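Local structure of phenazine biosynthesis protein PhzF family (Enterococcus faecalis, 1S7J) at residues E27-E32 with A58-T63; E121-L126 with A140-D145; R144-V149 with L169-G174. The protein probably acts as an isomerase of the PhzF family, related in fold to diaminopimelate epimerase, although its substrate is not established. All coordinates share one frame; numbering follows the deposited sequence.

Contact 1: residues E27-E32 with A58-T63; sequences EKWLPE and ALRWFT
The carbonyl oxygen of Ala58, hydrogen-bonded to Thr50 OG1 on the neighbouring strand 47-53, also meets the six-membered ring of Trp29: Trp29 CZ2 lies 3.4 Å from Ala58 O. The same CZ2 is 3.7 Å from Ala58 CB, which sits at the ring edge, in its plane. Trp29 points toward the strand, with CG anti to its carbonyl carbon (chi1 -78°), and its CH2 lies 3.6 Å from Arg60 CB. Arg60 NE stands 4.1 Å above the Trp29 ring plane, displaced toward the rim. Arg60 CZ is nearly above the Trp29 six-membered ring, 12° off its normal, but at 5.4 Å from the centroid any cation-pi attraction is at most weak; the planes are 68° apart. The guanidinium has its stronger partner in Glu67, a salt bridge through NH2, while Glu32 OE2 stays 4.3 Å from Arg60 NH2, beyond salt-bridge range. Glu32 instead brings OE2 to the edge of the Phe62 ring, 3.6 Å from Phe62 CE2. No hydrogen bond links the segments: side chains pack the loop between strand 19-25 and helix 32-42 on strand 56-62, within one lobe of the DAP-epimerase-like fold.

Contact 2: residues E121-L126 with A140-D145; sequences ERIPIL and AYLGRD
A short antiparallel strand pairing brings Glu121 and Arg122 against Leu142 and Tyr141. Glu121 and Leu142 form the hydrogen-bonded pair: Glu121 N donates to Leu142 O at 3.0 Å, and Leu142 N donates to Glu121 O at 2.8 Å. Arg122 and Tyr141 form the adjoining non-hydrogen-bonded pair, their CA atoms 4.2 Å apart. One residue further, Ile123 N reaches Ala140 O at 3.0 Å with an N-H...O angle of 154°, but the donor stands 55° out of the carbonyl plane.

Arg122 starts away from its partner strand and then turns back. Its chi2 of -72° folds CD toward the phenol, so that Arg122 CD lies 3.7 Å from Tyr141 CE2. The guanidinium turns one face to the phenol end: Tyr141 CZ is 3.9 Å above the guanidinium plane, toward its rim, with the two planes tilted against each other. Tyr141 OH has its hydrogen bond elsewhere, with Glu139 OE1.

Strand 139-142 also pairs with strand 146-149, so the short strand that begins at Glu121 pairs with the first strand of that hairpin. Around Ala140 the packing is apolar. Ile123 CG2 presses on Ala140 CB at 3.3 Å, tighter than usual van der Waals contact, while Ile125, the centre of an inverse gamma turn, brings its CG1 to the same methyl. The other branch of Ile123 crosses Leu142 obliquely, with Ile123 CD1 3.9 Å from Leu142 CB, and also meets Leu171 of the loop before strand 175-180.

Contact 3: residues R144-V149 with L169-G174; sequences RDLFFV and LDLGVG
Arg144 O accepts a hydrogen bond from Val173 N at 2.9 Å, and Leu146 N gives one to Gly174 O at 3.0 Å. These two bonds bracket the close approach of Asp145 and Gly172, whose CA atoms are 4.2 Å apart. Gly172 has no side chain, and Leu146 N stands where a CB would point; its positive phi (66°) also favours glycine.

The side chain of Arg144 starts with CG anti to the backbone N (chi1 -175°) and bends at chi2 and chi3. Its aliphatic part runs past Val173, with Arg144 CD 3.9 Å from Val173 CG2, before the guanidinium turns its edge to the Asp145 carboxylate. There Arg144 NH2 forms a salt bridge with Asp145, 2.8 Å from Asp145 OD1, with weak hydrogen bonds to both OD1 and OD2, while Arg144 NH1 is hydrogen-bonded to Ser205 OG. Asp145 OD2 additionally receives a weak bond from Gly174 N.

On the apolar side, Leu146 has CG anti to its carbonyl carbon (chi1 -82°); the end of the chain, not its first bond, comes near the loop. Leu146 CD1 lies 3.4 Å from Leu171 O and touches Leu169 CD1, those side chains crossing at a slant, whereas Leu146 CD2 meets Leu171 CB at 3.9 Å, the two side chains at about a right angle. Lys194 NZ hydrogen-bonds the carbonyls of Leu169 and Gly172, and weakly that of Leu171.

Two backbone bonds thus fix the end of the loop, and the buried Asp145 carboxylate, with an arginine and a backbone N-H beside it, would probably be favoured in its ionised form.

Contacts 2 and 3 adjoin, with centres 7 Å apart and Arg144 and Asp145 in common. Tyr141 N lies 2.9 Å from Phe147 O, a probable hydrogen bond between strands 139-142 and 146-149, and Ala140 CB packs on Phe148 CD2 at 4.0 Å. Contact 1 is remote from both: its centre is about 36 Å from that of contact 2 and 31 Å from that of contact 3, nearest atoms about 12 Å away in each case. The side chain of Glu46, the predicted active-site residue, is about 7 Å from that of Phe62 and about 10 Å from that of Arg144, touching neither; the paired residues of contact 2 lie at the surface, away from it.

Contact 1: residues E27-E32 with A58-T63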
loop_
_atom_site.group_PDB
_atom_site.type_symbol
_atom_site.label_atom_id
_atom_site.label_comp_id
_atom_site.label_asym_id
_atom_site.label_seq_id
_atom_site.Cartn_x
_atom_site.Cartn_y
_atom_site.Cartn_z
ATOM N N GLU A 27 -9.920 -11.062 -20.360
ATOM C CA GLU A 27 -9.909 -10.699 -21.772
ATOM C C GLU A 27 -11.051 -9.729 -22.090
ATOM O O GLU A 27 -11.084 -9.112 -23.152
ATOM C CB GLU A 27 -9.979 -11.950 -22.657
ATOM C CG GLU A 27 -11.083 -12.934 -22.305
ATOM C CD GLU A 27 -11.060 -14.181 -23.179
ATOM O OE1 GLU A 27 -9.969 -14.772 -23.352
ATOM O OE2 GLU A 27 -12.134 -14.572 -23.691
ATOM N N LYS A 28 -11.989 -9.627 -21.144
ATOM C CA LYS A 28 -13.150 -8.742 -21.226
ATOM C C LYS A 28 -13.689 -8.546 -19.802
ATOM O O LYS A 28 -13.314 -9.269 -18.886
ATOM C CB LYS A 28 -14.235 -9.327 -22.142
ATOM C CG LYS A 28 -14.679 -10.728 -21.777
ATOM C CD LYS A 28 -15.661 -11.289 -22.789
ATOM C CE LYS A 28 -16.026 -12.732 -22.450
ATOM N NZ LYS A 28 -17.071 -13.279 -23.355
ATOM N N TRP A 29 -14.532 -7.550 -19.611
ATOM C CA TRP A 29 -15.072 -7.279 -18.299
ATOM C C TRP A 29 -16.194 -8.189 -17.819
ATOM O O TRP A 29 -17.142 -8.481 -18.553
ATOM C CB TRP A 29 -15.519 -5.837 -18.191
ATOM C CG TRP A 29 -14.404 -4.873 -17.994
ATOM C CD1 TRP A 29 -14.051 -3.853 -18.820
ATOM C CD2 TRP A 29 -13.504 -4.806 -16.866
ATOM N NE1 TRP A 29 -12.999 -3.148 -18.287
ATOM C CE2 TRP A 29 -12.645 -3.712 -17.091
ATOM C CE3 TRP A 29 -13.346 -5.560 -15.705
ATOM C CZ2 TRP A 29 -11.635 -3.355 -16.185
ATOM C CZ3 TRP A 29 -12.342 -5.203 -14.810
ATOM C CH2 TRP A 29 -11.504 -4.112 -15.060
ATOM N N LEU A 30 -16.065 -8.622 -16.573
ATOM C CA LEU A 30 -17.065 -9.453 -15.927
ATOM C C LEU A 30 -18.065 -8.482 -15.296
ATOM O O LEU A 30 -17.754 -7.299 -15.125
ATOM C CB LEU A 30 -16.411 -10.296 -14.813
ATOM C CG LEU A 30 -15.539 -11.496 -15.199
ATOM C CD1 LEU A 30 -14.698 -11.939 -14.010
ATOM C CD2 LEU A 30 -16.419 -12.641 -15.697
ATOM N N PRO A 31 -19.284 -8.950 -14.996
ATOM C CA PRO A 31 -20.282 -8.070 -14.382
ATOM C C PRO A 31 -19.771 -7.597 -13.015
ATOM O O PRO A 31 -18.971 -8.289 -12.387
ATOM C CB PRO A 31 -21.486 -8.982 -14.234
ATOM C CG PRO A 31 -21.358 -9.901 -15.422
ATOM C CD PRO A 31 -19.890 -10.237 -15.390
ATOM N N GLU A 32 -20.199 -6.421 -12.587
ATOM C CA GLU A 32 -19.795 -5.855 -11.298
ATOM C C GLU A 32 -20.007 -6.848 -10.151
ATOM O O GLU A 32 -19.124 -7.021 -9.296
ATOM C CB GLU A 32 -20.590 -4.560 -11.047
ATOM C CG GLU A 32 -21.070 -4.327 -9.600
ATOM C CD GLU A 32 -20.011 -3.708 -8.698
ATOM O OE1 GLU A 32 -20.091 -3.913 -7.458
ATOM O OE2 GLU A 32 -19.113 -3.000 -9.216
ATOM N N ALA A 58 -7.140 -1.150 -18.095
ATOM C CA ALA A 58 -8.181 -0.650 -17.225
ATOM C C ALA A 58 -8.141 -1.428 -15.884
ATOM O O ALA A 58 -8.301 -2.645 -15.868
ATOM C CB ALA A 58 -9.535 -0.813 -17.887
ATOM N N LEU A 59 -7.880 -0.717 -14.787
ATOM C CA LEU A 59 -7.817 -1.339 -13.466
ATOM C C LEU A 59 -9.119 -1.190 -12.699
ATOM O O LEU A 59 -9.850 -0.215 -12.869
ATOM C CB LEU A 59 -6.680 -0.747 -12.639
ATOM C CG LEU A 59 -5.542 -1.691 -12.245
ATOM C CD1 LEU A 59 -4.589 -0.950 -11.339
ATOM C CD2 LEU A 59 -6.070 -2.952 -11.553
ATOM N N ARG A 60 -9.332 -2.126 -11.775
ATOM C CA ARG A 60 -10.520 -2.181 -10.943
ATOM C C ARG A 60 -10.131 -2.935 -9.657
ATOM O O ARG A 60 -9.565 -4.027 -9.730
ATOM C CB ARG A 60 -11.598 -2.966 -11.666
ATOM C CG ARG A 60 -12.983 -2.443 -11.514
ATOM C CD ARG A 60 -13.413 -1.702 -12.753
ATOM N NE ARG A 60 -14.731 -2.134 -13.223
ATOM C CZ ARG A 60 -15.874 -1.929 -12.562
ATOM N NH1 ARG A 60 -17.024 -2.353 -13.071
ATOM N NH2 ARG A 60 -15.866 -1.309 -11.398
ATOM N N TRP A 61 -10.376 -2.342 -8.498
ATOM C CA TRP A 61 -10.055 -3.001 -7.236
ATOM C C TRP A 61 -11.314 -3.241 -6.453
ATOM O O TRP A 61 -12.232 -2.417 -6.455
ATOM C CB TRP A 61 -9.118 -2.164 -6.376
ATOM C CG TRP A 61 -7.982 -1.541 -7.090
ATOM C CD1 TRP A 61 -6.684 -1.980 -7.122
ATOM C CD2 TRP A 61 -8.001 -0.312 -7.809
ATOM N NE1 TRP A 61 -5.901 -1.090 -7.802
ATOM C CE2 TRP A 61 -6.685 -0.049 -8.237
ATOM C CE3 TRP A 61 -9.014 0.615 -8.131
ATOM C CZ2 TRP A 61 -6.341 1.093 -8.968
ATOM C CZ3 TRP A 61 -8.676 1.750 -8.859
ATOM C CH2 TRP A 61 -7.349 1.980 -9.267
ATOM N N PHE A 62 -11.349 -4.375 -5.753
ATOM C CA PHE A 62 -12.465 -4.766 -4.912
ATOM C C PHE A 62 -11.969 -5.384 -3.627
ATOM O O PHE A 62 -10.947 -6.060 -3.627
ATOM C CB PHE A 62 -13.304 -5.849 -5.607
ATOM C CG PHE A 62 -14.133 -5.355 -6.742
ATOM C CD1 PHE A 62 -13.592 -5.236 -8.017
ATOM C CD2 PHE A 62 -15.475 -5.037 -6.554
ATOM C CE1 PHE A 62 -14.369 -4.815 -9.085
ATOM C CE2 PHE A 62 -16.266 -4.614 -7.619
ATOM C CZ PHE A 62 -15.710 -4.502 -8.888
ATOM N N THR A 63 -12.611 -5.072 -2.524
ATOM C CA THR A 63 -12.297 -5.662 -1.271
ATOM C C THR A 63 -13.487 -6.619 -0.915
ATOM O O THR A 63 -14.531 -6.604 -1.579
ATOM C CB THR A 63 -11.999 -4.654 -0.139
ATOM O OG1 THR A 63 -13.215 -3.962 0.155
ATOM C CG2 THR A 63 -10.943 -3.650 -0.551
#

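Contact 2: residues E121-L126 with A140-D145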
loop_
_atom_site.group_PDB
_atom_site.type_symbol
_atom_site.label_atom_id
_atom_site.label_comp_id
_atom_site.label_asym_id
_atom_site.label_seq_id
_atom_site.Cartn_x
_atom_site.Cartn_y
_atom_site.Cartn_z
ATOM N N GLU A 121 0.754 18.390 8.006
ATOM C CA GLU A 121 0.879 19.591 8.832
ATOM C C GLU A 121 0.685 19.333 10.323
ATOM O O GLU A 121 -0.212 18.586 10.732
ATOM C CB GLU A 121 -0.097 20.683 8.351
ATOM C CG GLU A 121 -1.574 20.340 8.516
ATOM C CD GLU A 121 -2.390 20.624 7.263
ATOM O OE1 GLU A 121 -1.937 21.420 6.404
ATOM O OE2 GLU A 121 -3.487 20.038 7.135
ATOM N N ARG A 122 1.549 19.966 11.122
ATOM C CA ARG A 122 1.541 19.870 12.591
ATOM C C ARG A 122 0.149 19.803 13.216
ATOM O O ARG A 122 -0.758 20.548 12.827
ATOM C CB ARG A 122 2.295 21.059 13.183
ATOM C CG ARG A 122 3.783 20.839 13.359
ATOM C CD ARG A 122 4.036 19.874 14.504
ATOM N NE ARG A 122 5.453 19.750 14.839
ATOM C CZ ARG A 122 5.918 19.024 15.851
ATOM N NH1 ARG A 122 7.223 18.967 16.086
ATOM N NH2 ARG A 122 5.074 18.351 16.633
ATOM N N ILE A 123 -0.006 18.950 14.213
ATOM C CA ILE A 123 -1.275 18.805 14.887
ATOM C C ILE A 123 -0.990 18.689 16.384
ATOM O O ILE A 123 0.150 18.393 16.782
ATOM C CB ILE A 123 -2.042 17.564 14.364
ATOM C CG1 ILE A 123 -3.540 17.859 14.266
ATOM C CG2 ILE A 123 -1.788 16.323 15.216
ATOM C CD1 ILE A 123 -3.911 18.854 13.164
ATOM N N PRO A 124 -1.966 19.069 17.241
ATOM C CA PRO A 124 -1.754 18.986 18.693
ATOM C C PRO A 124 -1.638 17.520 19.147
ATOM O O PRO A 124 -2.389 16.661 18.690
ATOM C CB PRO A 124 -3.028 19.630 19.258
ATOM C CG PRO A 124 -3.446 20.588 18.173
ATOM C CD PRO A 124 -3.232 19.766 16.934
ATOM N N ILE A 125 -0.672 17.249 20.027
ATOM C CA ILE A 125 -0.466 15.891 20.547
ATOM C C ILE A 125 -1.426 15.604 21.719
ATOM O O ILE A 125 -1.096 15.868 22.886
ATOM C CB ILE A 125 0.981 15.681 21.038
ATOM C CG1 ILE A 125 1.974 16.102 19.955
ATOM C CG2 ILE A 125 1.191 14.220 21.423
ATOM C CD1 ILE A 125 3.429 15.980 20.375
ATOM N N LEU A 126 -2.602 15.089 21.399
ATOM C CA LEU A 126 -3.599 14.766 22.411
ATOM C C LEU A 126 -3.182 13.523 23.195
ATOM O O LEU A 126 -2.629 12.570 22.623
ATOM C CB LEU A 126 -4.962 14.533 21.755
ATOM C CG LEU A 126 -5.432 15.649 20.825
ATOM C CD1 LEU A 126 -6.851 15.361 20.347
ATOM C CD2 LEU A 126 -5.358 16.996 21.552
ATOM N N ALA A 140 3.316 15.151 16.125
ATOM C CA ALA A 140 2.030 14.804 15.525
ATOM C C ALA A 140 1.760 15.685 14.310
ATOM O O ALA A 140 2.168 16.850 14.275
ATOM C CB ALA A 140 0.915 14.936 16.548
ATOM N N TYR A 141 1.123 15.102 13.291
ATOM C CA TYR A 141 0.798 15.806 12.052
ATOM C C TYR A 141 -0.490 15.229 11.465
ATOM O O TYR A 141 -0.970 14.182 11.911
ATOM C CB TYR A 141 1.926 15.638 11.035
ATOM C CG TYR A 141 3.296 16.082 11.502
ATOM C CD1 TYR A 141 4.161 15.188 12.128
ATOM C CD2 TYR A 141 3.744 17.377 11.274
ATOM C CE1 TYR A 141 5.448 15.570 12.511
ATOM C CE2 TYR A 141 5.033 17.776 11.649
ATOM C CZ TYR A 141 5.881 16.865 12.267
ATOM O OH TYR A 141 7.171 17.249 12.611
ATOM N N LEU A 142 -1.065 15.920 10.484
ATOM C CA LEU A 142 -2.284 15.443 9.845
ATOM C C LEU A 142 -2.223 15.576 8.321
ATOM O O LEU A 142 -1.578 16.475 7.782
ATOM C CB LEU A 142 -3.521 16.174 10.416
ATOM C CG LEU A 142 -4.986 15.703 10.161
ATOM C CD1 LEU A 142 -5.535 16.281 8.866
ATOM C CD2 LEU A 142 -5.120 14.178 10.202
ATOM N N GLY A 143 -2.824 14.610 7.662
ATOM C CA GLY A 143 -2.898 14.565 6.220
ATOM C C GLY A 143 -4.162 13.783 6.000
ATOM O O GLY A 143 -5.217 14.128 6.576
ATOM N N ARG A 144 -4.115 12.745 5.190
ATOM C CA ARG A 144 -5.295 11.929 4.997
ATOM C C ARG A 144 -5.469 11.167 6.320
ATOM O O ARG A 144 -6.591 10.953 6.794
ATOM C CB ARG A 144 -5.114 10.944 3.833
ATOM C CG ARG A 144 -6.371 10.137 3.507
ATOM C CD ARG A 144 -6.154 8.638 3.692
ATOM N NE ARG A 144 -5.652 7.996 2.480
ATOM C CZ ARG A 144 -4.610 7.158 2.418
ATOM N NH1 ARG A 144 -4.281 6.635 1.251
ATOM N NH2 ARG A 144 -3.895 6.869 3.492
ATOM N N ASP A 145 -4.328 10.812 6.930
ATOM C CA ASP A 145 -4.287 10.078 8.196
ATOM C C ASP A 145 -3.503 10.819 9.247
ATOM O O ASP A 145 -2.665 11.671 8.941
ATOM C CB ASP A 145 -3.568 8.733 8.013
ATOM C CG ASP A 145 -3.847 8.087 6.705
ATOM O OD1 ASP A 145 -2.888 7.915 5.921
ATOM O OD2 ASP A 145 -5.018 7.739 6.450
#

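Contact 3: residues R144-V149 with L169-G174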
loop_
_atom_site.group_PDB
_atom_site.type_symbol
_atom_site.label_atom_id
_atom_site.label_comp_id
_atom_site.label_asym_id
_atom_site.label_seq_id
_atom_site.Cartn_x
_atom_site.Cartn_y
_atom_site.Cartn_z
ATOM N N ARG A 144 -4.115 12.745 5.190
ATOM C CA ARG A 144 -5.295 11.929 4.997
ATOM C C ARG A 144 -5.469 11.167 6.320
ATOM O O ARG A 144 -6.591 10.953 6.794
ATOM C CB ARG A 144 -5.114 10.944 3.833
ATOM C CG ARG A 144 -6.371 10.137 3.507
ATOM C CD ARG A 144 -6.154 8.638 3.692
ATOM N NE ARG A 144 -5.652 7.996 2.480
ATOM C CZ ARG A 144 -4.610 7.158 2.418
ATOM N NH1 ARG A 144 -4.281 6.635 1.251
ATOM N NH2 ARG A 144 -3.895 6.869 3.492
ATOM N N ASP A 145 -4.328 10.812 6.930
ATOM C CA ASP A 145 -4.287 10.078 8.196
ATOM C C ASP A 145 -3.503 10.819 9.247
ATOM O O ASP A 145 -2.665 11.671 8.941
ATOM C CB ASP A 145 -3.568 8.733 8.013
ATOM C CG ASP A 145 -3.847 8.087 6.705
ATOM O OD1 ASP A 145 -2.888 7.915 5.921
ATOM O OD2 ASP A 145 -5.018 7.739 6.450
ATOM N N LEU A 146 -3.734 10.457 10.506
ATOM C CA LEU A 146 -2.992 11.043 11.600
ATOM C C LEU A 146 -1.560 10.543 11.398
ATOM O O LEU A 146 -1.360 9.448 10.872
ATOM C CB LEU A 146 -3.570 10.609 12.937
ATOM C CG LEU A 146 -4.783 11.465 13.320
ATOM C CD1 LEU A 146 -5.640 10.769 14.376
ATOM C CD2 LEU A 146 -4.296 12.840 13.793
ATOM N N PHE A 147 -0.591 11.307 11.829
ATOM C CA PHE A 147 0.799 10.963 11.600
ATOM C C PHE A 147 1.616 11.198 12.866
ATOM O O PHE A 147 1.967 12.330 13.180
ATOM C CB PHE A 147 1.281 11.870 10.456
ATOM C CG PHE A 147 2.647 11.585 9.956
ATOM C CD1 PHE A 147 2.827 10.921 8.747
ATOM C CD2 PHE A 147 3.773 12.040 10.644
ATOM C CE1 PHE A 147 4.102 10.722 8.220
ATOM C CE2 PHE A 147 5.053 11.846 10.127
ATOM C CZ PHE A 147 5.217 11.183 8.911
ATOM N N PHE A 148 1.931 10.124 13.581
ATOM C CA PHE A 148 2.692 10.235 14.826
ATOM C C PHE A 148 4.110 9.739 14.695
ATOM O O PHE A 148 4.365 8.732 14.049
ATOM C CB PHE A 148 1.988 9.456 15.935
ATOM C CG PHE A 148 0.526 9.736 16.044
ATOM C CD1 PHE A 148 -0.402 8.704 15.945
ATOM C CD2 PHE A 148 0.060 11.045 16.237
ATOM C CE1 PHE A 148 -1.763 8.956 16.036
ATOM C CE2 PHE A 148 -1.297 11.308 16.331
ATOM C CZ PHE A 148 -2.217 10.260 16.229
ATOM N N VAL A 149 5.038 10.447 15.315
ATOM C CA VAL A 149 6.442 10.061 15.289
ATOM C C VAL A 149 6.759 9.470 16.661
ATOM O O VAL A 149 6.405 10.051 17.685
ATOM C CB VAL A 149 7.357 11.270 14.993
ATOM C CG1 VAL A 149 8.814 10.834 14.931
ATOM C CG2 VAL A 149 6.938 11.929 13.677
ATOM N N LEU A 169 -10.875 8.043 17.466
ATOM C CA LEU A 169 -10.241 9.346 17.237
ATOM C C LEU A 169 -10.991 10.092 16.126
ATOM O O LEU A 169 -11.441 9.478 15.156
ATOM C CB LEU A 169 -8.773 9.169 16.868
ATOM C CG LEU A 169 -7.948 8.340 17.856
ATOM C CD1 LEU A 169 -6.496 8.335 17.429
ATOM C CD2 LEU A 169 -8.084 8.903 19.253
ATOM N N ASP A 170 -11.138 11.397 16.277
ATOM C CA ASP A 170 -11.868 12.193 15.289
ATOM C C ASP A 170 -11.170 12.518 13.972
ATOM O O ASP A 170 -11.804 12.494 12.911
ATOM C CB ASP A 170 -12.396 13.475 15.927
ATOM C CG ASP A 170 -13.625 13.236 16.778
ATOM O OD1 ASP A 170 -14.627 12.704 16.240
ATOM O OD2 ASP A 170 -13.595 13.576 17.982
ATOM N N LEU A 171 -9.890 12.867 14.039
ATOM C CA LEU A 171 -9.120 13.228 12.848
ATOM C C LEU A 171 -8.636 12.048 11.986
ATOM O O LEU A 171 -8.433 10.934 12.479
ATOM C CB LEU A 171 -7.919 14.091 13.245
ATOM C CG LEU A 171 -8.227 15.352 14.047
ATOM C CD1 LEU A 171 -6.945 16.106 14.336
ATOM C CD2 LEU A 171 -9.198 16.220 13.273
ATOM N N GLY A 172 -8.436 12.338 10.693
ATOM C CA GLY A 172 -7.940 11.344 9.741
ATOM C C GLY A 172 -8.797 10.131 9.399
ATOM O O GLY A 172 -9.909 9.957 9.901
ATOM N N VAL A 173 -8.278 9.332 8.469
ATOM C CA VAL A 173 -8.940 8.105 8.036
ATOM C C VAL A 173 -8.221 6.965 8.733
ATOM O O VAL A 173 -8.841 5.985 9.173
ATOM C CB VAL A 173 -8.818 7.909 6.499
ATOM C CG1 VAL A 173 -9.487 6.595 6.071
ATOM C CG2 VAL A 173 -9.440 9.092 5.768
ATOM N N GLY A 174 -6.907 7.087 8.825
ATOM C CA GLY A 174 -6.107 6.081 9.469
ATOM C C GLY A 174 -5.116 6.702 10.416
ATOM O O GLY A 174 -5.260 7.865 10.805
#